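PDB 4GGO: trans-2-enoyl-CoA reductase [NADH], which reduces the carbon-carbon double bond of trans-2-enoyl-CoA substrates such as crotonyl-CoA with NADH, a step of bacterial type II fatty acid synthesis. Local coordinates for residues D120-E125 with P151-P156; D209-I214 with E257-R262. All blocks are in the same frame, centred on the assembly; numbering follows the deposited sequence.

Interaction 1: residues D120-E125 with P151-P156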
loop_
_atom_site.group_PDB
_atom_site.type_symbol
_atom_site.label_atom_id
_atom_site.label_comp_id
_atom_site.label_asym_id
_atom_site.label_seq_id
_atom_site.Cartn_x
_atom_site.Cartn_y
_atom_site.Cartn_z
ATOM N N ASP A 120 6.302 12.863 -9.754
ATOM C CA ASP A 120 7.264 11.845 -9.343
ATOM C C ASP A 120 7.844 12.153 -7.965
ATOM O O ASP A 120 8.665 13.058 -7.815
ATOM C CB ASP A 120 8.385 11.729 -10.379
ATOM C CG ASP A 120 9.403 10.661 -10.024
ATOM O OD1 ASP A 120 9.062 9.738 -9.252
ATOM O OD2 ASP A 120 10.544 10.741 -10.527
ATOM N N ALA A 121 7.423 11.386 -6.965
ATOM C CA ALA A 121 7.859 11.599 -5.586
ATOM C C ALA A 121 9.348 11.322 -5.391
ATOM O O ALA A 121 9.924 11.678 -4.363
ATOM C CB ALA A 121 7.031 10.746 -4.632
ATOM N N PHE A 122 9.963 10.682 -6.379
ATOM C CA PHE A 122 11.393 10.405 -6.345
ATOM C C PHE A 122 12.190 11.638 -6.760
ATOM O O PHE A 122 13.410 11.680 -6.604
ATOM C CB PHE A 122 11.729 9.236 -7.272
ATOM C CG PHE A 122 11.188 7.913 -6.803
ATOM C CD1 PHE A 122 11.197 7.585 -5.459
ATOM C CD2 PHE A 122 10.669 7.000 -7.706
ATOM C CE1 PHE A 122 10.704 6.371 -5.022
ATOM C CE2 PHE A 122 10.172 5.783 -7.275
ATOM C CZ PHE A 122 10.190 5.468 -5.930
ATOM N N SER A 123 11.490 12.641 -7.283
ATOM C CA SER A 123 12.138 13.845 -7.799
ATOM C C SER A 123 12.275 14.926 -6.735
ATOM O O SER A 123 11.458 15.019 -5.820
ATOM C CB SER A 123 11.370 14.396 -8.999
ATOM O OG SER A 123 10.152 14.997 -8.607
ATOM N N ASP A 124 13.323 15.738 -6.854
ATOM C CA ASP A 124 13.540 16.846 -5.929
ATOM C C ASP A 124 12.540 17.975 -6.167
ATOM O O ASP A 124 12.289 18.786 -5.274
ATOM C CB ASP A 124 14.970 17.380 -6.043
ATOM C CG ASP A 124 15.994 16.447 -5.423
ATOM O OD1 ASP A 124 15.641 15.718 -4.471
ATOM O OD2 ASP A 124 17.154 16.445 -5.885
ATOM N N GLU A 125 11.974 18.025 -7.370
ATOM C CA GLU A 125 10.983 19.042 -7.708
ATOM C C GLU A 125 9.724 18.855 -6.873
ATOM O O GLU A 125 9.189 19.812 -6.314
ATOM C CB GLU A 125 10.625 18.986 -9.195
ATOM C CG GLU A 125 11.816 18.888 -10.132
ATOM C CD GLU A 125 12.167 17.454 -10.476
ATOM O OE1 GLU A 125 13.143 16.924 -9.903
ATOM O OE2 GLU A 125 11.469 16.858 -11.324
ATOM N N PRO A 151 7.623 0.247 -9.943
ATOM C CA PRO A 151 8.601 -0.700 -10.483
ATOM C C PRO A 151 9.870 0.010 -10.942
ATOM O O PRO A 151 10.891 -0.643 -11.166
ATOM C CB PRO A 151 7.873 -1.298 -11.688
ATOM C CG PRO A 151 6.947 -0.221 -12.127
ATOM C CD PRO A 151 6.494 0.461 -10.866
ATOM N N VAL A 152 9.802 1.332 -11.080
ATOM C CA VAL A 152 10.932 2.107 -11.586
ATOM C C VAL A 152 11.236 3.341 -10.736
ATOM O O VAL A 152 10.345 3.912 -10.105
ATOM C CB VAL A 152 10.701 2.554 -13.047
ATOM C CG1 VAL A 152 10.583 1.347 -13.963
ATOM C CG2 VAL A 152 9.460 3.426 -13.151
ATOM N N ARG A 153 12.503 3.745 -10.725
ATOM C CA ARG A 153 12.918 4.967 -10.043
ATOM C C ARG A 153 14.045 5.674 -10.789
ATOM O O ARG A 153 15.061 5.064 -11.126
ATOM C CB ARG A 153 13.362 4.678 -8.607
ATOM C CG ARG A 153 14.017 5.875 -7.925
ATOM C CD ARG A 153 14.399 5.580 -6.484
ATOM N NE ARG A 153 15.018 6.735 -5.838
ATOM C CZ ARG A 153 16.209 6.716 -5.247
ATOM N NH1 ARG A 153 16.918 5.596 -5.210
ATOM N NH2 ARG A 153 16.689 7.817 -4.686
ATOM N N THR A 154 13.857 6.964 -11.042
ATOM C CA THR A 154 14.901 7.781 -11.643
ATOM C C THR A 154 15.735 8.437 -10.551
ATOM O O THR A 154 15.229 9.256 -9.782
ATOM C CB THR A 154 14.315 8.872 -12.558
ATOM O OG1 THR A 154 13.502 8.266 -13.569
ATOM C CG2 THR A 154 15.428 9.670 -13.218
ATOM N N ASP A 155 17.008 8.061 -10.479
ATOM C CA ASP A 155 17.925 8.615 -9.488
ATOM C C ASP A 155 18.017 10.129 -9.647
ATOM O O ASP A 155 18.401 10.625 -10.707
ATOM C CB ASP A 155 19.308 7.974 -9.631
ATOM C CG ASP A 155 20.208 8.238 -8.433
ATOM O OD1 ASP A 155 20.272 9.391 -7.959
ATOM O OD2 ASP A 155 20.858 7.281 -7.964
ATOM N N PRO A 156 17.665 10.867 -8.587
ATOM C CA PRO A 156 17.627 12.334 -8.615
ATOM C C PRO A 156 19.012 12.967 -8.723
ATOM O O PRO A 156 19.112 14.147 -9.051
ATOM C CB PRO A 156 16.996 12.688 -7.267
ATOM C CG PRO A 156 17.339 11.539 -6.384
ATOM C CD PRO A 156 17.284 10.333 -7.268
HETATM O O HOH W 1 13.248 11.164 -9.882
HETATM O O HOH W 2 11.418 7.998 -11.061
HETATM O O HOH W 3 14.778 9.616 -4.917
#
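F122 and R153 carry a loop-to-strand contact made of one CH-pi contact and three bridging waters, where the turn leading into helix 124-136 meets the short strand 152-154; no direct hydrogen bond joins the two segments. R153 CG sits over one face of the F122 ring, 3.8 Å from the ring centroid and offset toward the rim near F122 CD2, with R153 CB nearest F122 CE2 and R153 CD nearest F122 CD1. The arginine chain runs extended from CG to NE, while its guanidinium plane is turned 67° from the ring and its NH1 is held by E208 and the backbone O of K203. At the ring edge, F122 CE2 comes within 3.4 Å of V152 O.

Three waters bridge polar groups of the two segments. Water 1 donates to both D120 OD2 and T154 O, water 2 accepts from T154 N at 2.6 Å and donates to D120 OD2, and water 3 accepts from R153 NH2 and donates to F122 O. The second carboxylate oxygen of D120, OD1, accepts from F122 N, which comes from above the carboxylate plane, in an Asx turn. D120 O takes both S123 N and, at 2.6 Å, S123 OG, closing the type I turn before the helix. P156 CB packs 3.8 Å from F122 O and also lies near D124 OD2, whose salt-bridge partner is R212.

D120 and A121 bind NAD(+), and the F122 side chain touches L148, another NAD(+)-binding residue. Strand 152-154 pairs antiparallel with strand 161-163, and helix 208-219 packs against F122, R153 and P156 through D209 and R212.

Interaction 2: residues D209-I214 with E257-R262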
loop_
_atom_site.group_PDB
_atom_site.type_symbol
_atom_site.label_atom_id
_atom_site.label_comp_id
_atom_site.label_asym_id
_atom_site.label_seq_id
_atom_site.Cartn_x
_atom_site.Cartn_y
_atom_site.Cartn_z
ATOM N N ASP A 209 15.041 6.870 -1.068
ATOM C CA ASP A 209 14.151 8.009 -1.264
ATOM C C ASP A 209 13.479 8.425 0.039
ATOM O O ASP A 209 13.267 9.612 0.289
ATOM C CB ASP A 209 13.087 7.695 -2.314
ATOM C CG ASP A 209 12.190 8.881 -2.602
ATOM O OD1 ASP A 209 12.720 9.960 -2.940
ATOM O OD2 ASP A 209 10.955 8.736 -2.480
ATOM N N TRP A 210 13.141 7.435 0.859
ATOM C CA TRP A 210 12.535 7.673 2.162
ATOM C C TRP A 210 13.442 8.559 3.006
ATOM O O TRP A 210 13.009 9.579 3.543
ATOM C CB TRP A 210 12.301 6.337 2.871
ATOM C CG TRP A 210 11.682 6.447 4.229
ATOM C CD1 TRP A 210 10.937 7.480 4.717
ATOM C CD2 TRP A 210 11.758 5.475 5.279
ATOM N NE1 TRP A 210 10.545 7.212 6.006
ATOM C CE2 TRP A 210 11.037 5.988 6.375
ATOM C CE3 TRP A 210 12.368 4.224 5.399
ATOM C CZ2 TRP A 210 10.905 5.291 7.574
ATOM C CZ3 TRP A 210 12.237 3.532 6.591
ATOM C CH2 TRP A 210 11.511 4.068 7.662
ATOM N N GLU A 211 14.706 8.164 3.107
ATOM C CA GLU A 211 15.690 8.910 3.879
ATOM C C GLU A 211 15.918 10.291 3.269
ATOM O O GLU A 211 16.148 11.265 3.984
ATOM C CB GLU A 211 17.006 8.134 3.953
ATOM C CG GLU A 211 18.007 8.694 4.950
ATOM C CD GLU A 211 19.234 7.816 5.098
ATOM O OE1 GLU A 211 19.584 7.113 4.128
ATOM O OE2 GLU A 211 19.844 7.821 6.188
ATOM N N ARG A 212 15.842 10.369 1.944
ATOM C CA ARG A 212 16.009 11.637 1.247
ATOM C C ARG A 212 14.862 12.584 1.583
ATOM O O ARG A 212 15.076 13.778 1.793
ATOM C CB ARG A 212 16.094 11.416 -0.265
ATOM C CG ARG A 212 16.630 12.614 -1.038
ATOM C CD ARG A 212 16.646 12.343 -2.535
ATOM N NE ARG A 212 17.233 13.446 -3.293
ATOM C CZ ARG A 212 18.482 13.461 -3.748
ATOM N NH1 ARG A 212 19.283 12.427 -3.530
ATOM N NH2 ARG A 212 18.928 14.508 -4.430
ATOM N N TRP A 213 13.648 12.042 1.639
ATOM C CA TRP A 213 12.477 12.820 2.032
ATOM C C TRP A 213 12.642 13.378 3.441
ATOM O O TRP A 213 12.399 14.558 3.683
ATOM C CB TRP A 213 11.207 11.969 1.962
ATOM C CG TRP A 213 10.522 11.987 0.630
ATOM C CD1 TRP A 213 10.629 11.057 -0.362
ATOM C CD2 TRP A 213 9.616 12.986 0.146
ATOM N NE1 TRP A 213 9.850 11.416 -1.436
ATOM C CE2 TRP A 213 9.216 12.596 -1.148
ATOM C CE3 TRP A 213 9.106 14.174 0.680
ATOM C CZ2 TRP A 213 8.331 13.352 -1.915
ATOM C CZ3 TRP A 213 8.225 14.920 -0.082
ATOM C CH2 TRP A 213 7.847 14.506 -1.364
ATOM N N ILE A 214 13.066 12.519 4.365
ATOM C CA ILE A 214 13.217 12.907 5.763
ATOM C C ILE A 214 14.317 13.948 5.963
ATOM O O ILE A 214 14.106 14.959 6.632
ATOM C CB ILE A 214 13.500 11.686 6.662
ATOM C CG1 ILE A 214 12.361 10.668 6.553
ATOM C CG2 ILE A 214 13.695 12.117 8.106
ATOM C CD1 ILE A 214 11.002 11.232 6.911
ATOM N N GLU A 257 15.030 -1.649 6.316
ATOM C CA GLU A 257 15.172 -1.808 7.759
ATOM C C GLU A 257 16.408 -1.087 8.289
ATOM O O GLU A 257 16.365 -0.452 9.342
ATOM C CB GLU A 257 15.212 -3.294 8.129
ATOM C CG GLU A 257 13.914 -4.033 7.838
ATOM C CD GLU A 257 14.055 -5.540 7.943
ATOM O OE1 GLU A 257 15.195 -6.027 8.101
ATOM O OE2 GLU A 257 13.024 -6.241 7.864
ATOM N N ALA A 258 17.510 -1.186 7.551
ATOM C CA ALA A 258 18.741 -0.499 7.922
ATOM C C ALA A 258 18.563 1.014 7.827
ATOM O O ALA A 258 19.200 1.773 8.558
ATOM C CB ALA A 258 19.884 -0.955 7.038
ATOM N N THR A 259 17.691 1.443 6.920
ATOM C CA THR A 259 17.408 2.863 6.739
ATOM C C THR A 259 16.630 3.436 7.922
ATOM O O THR A 259 16.992 4.483 8.458
ATOM C CB THR A 259 16.639 3.125 5.429
ATOM O OG1 THR A 259 17.465 2.775 4.311
ATOM C CG2 THR A 259 16.249 4.591 5.322
ATOM N N ALA A 260 15.568 2.742 8.329
ATOM C CA ALA A 260 14.768 3.152 9.482
ATOM C C ALA A 260 15.646 3.206 10.718
ATOM O O ALA A 260 15.426 4.003 11.629
ATOM C CB ALA A 260 13.621 2.180 9.702
ATOM N N HIS A 261 16.646 2.337 10.730
ATOM C CA HIS A 261 17.588 2.240 11.826
ATOM C C HIS A 261 18.518 3.450 11.834
ATOM O O HIS A 261 18.741 4.067 12.876
ATOM C CB HIS A 261 18.392 0.951 11.675
ATOM C CG HIS A 261 19.239 0.620 12.862
ATOM N ND1 HIS A 261 20.594 0.387 12.764
ATOM C CD2 HIS A 261 18.923 0.468 14.167
ATOM C CE1 HIS A 261 21.077 0.113 13.962
ATOM N NE2 HIS A 261 20.084 0.151 14.832
ATOM N N ARG A 262 19.054 3.786 10.664
ATOM C CA ARG A 262 19.952 4.927 10.531
ATOM C C ARG A 262 19.216 6.244 10.772
ATOM O O ARG A 262 19.779 7.187 11.331
ATOM C CB ARG A 262 20.619 4.923 9.152
ATOM C CG ARG A 262 21.581 6.077 8.920
ATOM C CD ARG A 262 22.514 5.816 7.742
ATOM N NE ARG A 262 21.830 5.851 6.452
ATOM C CZ ARG A 262 21.457 4.771 5.771
ATOM N NH1 ARG A 262 21.698 3.560 6.257
ATOM N NH2 ARG A 262 20.843 4.901 4.603
HETATM O O HOH W 4 18.953 4.738 2.730
#
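W210 meets A260 with the six-membered end of its indole, CH2 3.5 Å from A260 CB and CZ3 almost as near. The CA-CB bond of W210 points toward 257-262, and CG lies anti to the backbone N (chi1 180°); its NE1 bonds T229 OG1 on strand 227-233. T259 CG2 is shared, 3.9 Å from both W210 CE3 and E211 CB, and so fits between the indole and the glutamate stem.

Past this apolar patch, the extended side chain of E211 meets R262 at about a right angle. R262 NH2 donates to E211 OE1 on its syn side at 2.6 Å, and R262 NE makes a weak second bond to E211 OE2 at 2.8 Å. The arginine chain bends at chi3 (70°), and the carboxylate and guanidinium planes stand 49° apart, a two-point salt bridge that is far from coplanar. Water 4 donates to E211 OE1 and T259 OG1, a second link from E211 to helix 248-266; T259 OG1 is also hydrogen-bonded to H255 O.

W210 reaches A231 on strand 227-233, and A260 reaches V274 on strand 270-276. The segment axes approach to 10.2 Å, nearly parallel, as expected of neighbouring helices packed on one side of a parallel Rossmann-type sheet.

The two contacts follow in series along the chain, interaction 1 closing before interaction 2 opens, and their centres lie 15 Å apart within the catalytic region. Helix 208-219 joins them: its D209, R212 and W213 side chains face interaction 1, while W210 and E211 face helix 248-266. At the junction A121 O accepts a weak hydrogen bond from W213 NE1, and D209 OD2 lies close to the F122 ring. The loop after edge strand 114-118, which supplies NAD(+)-binding residues, is thus connected through this helix to helix 248-266, which carries the NAD(+)-binding K253, both helices flanking the same parallel sheet.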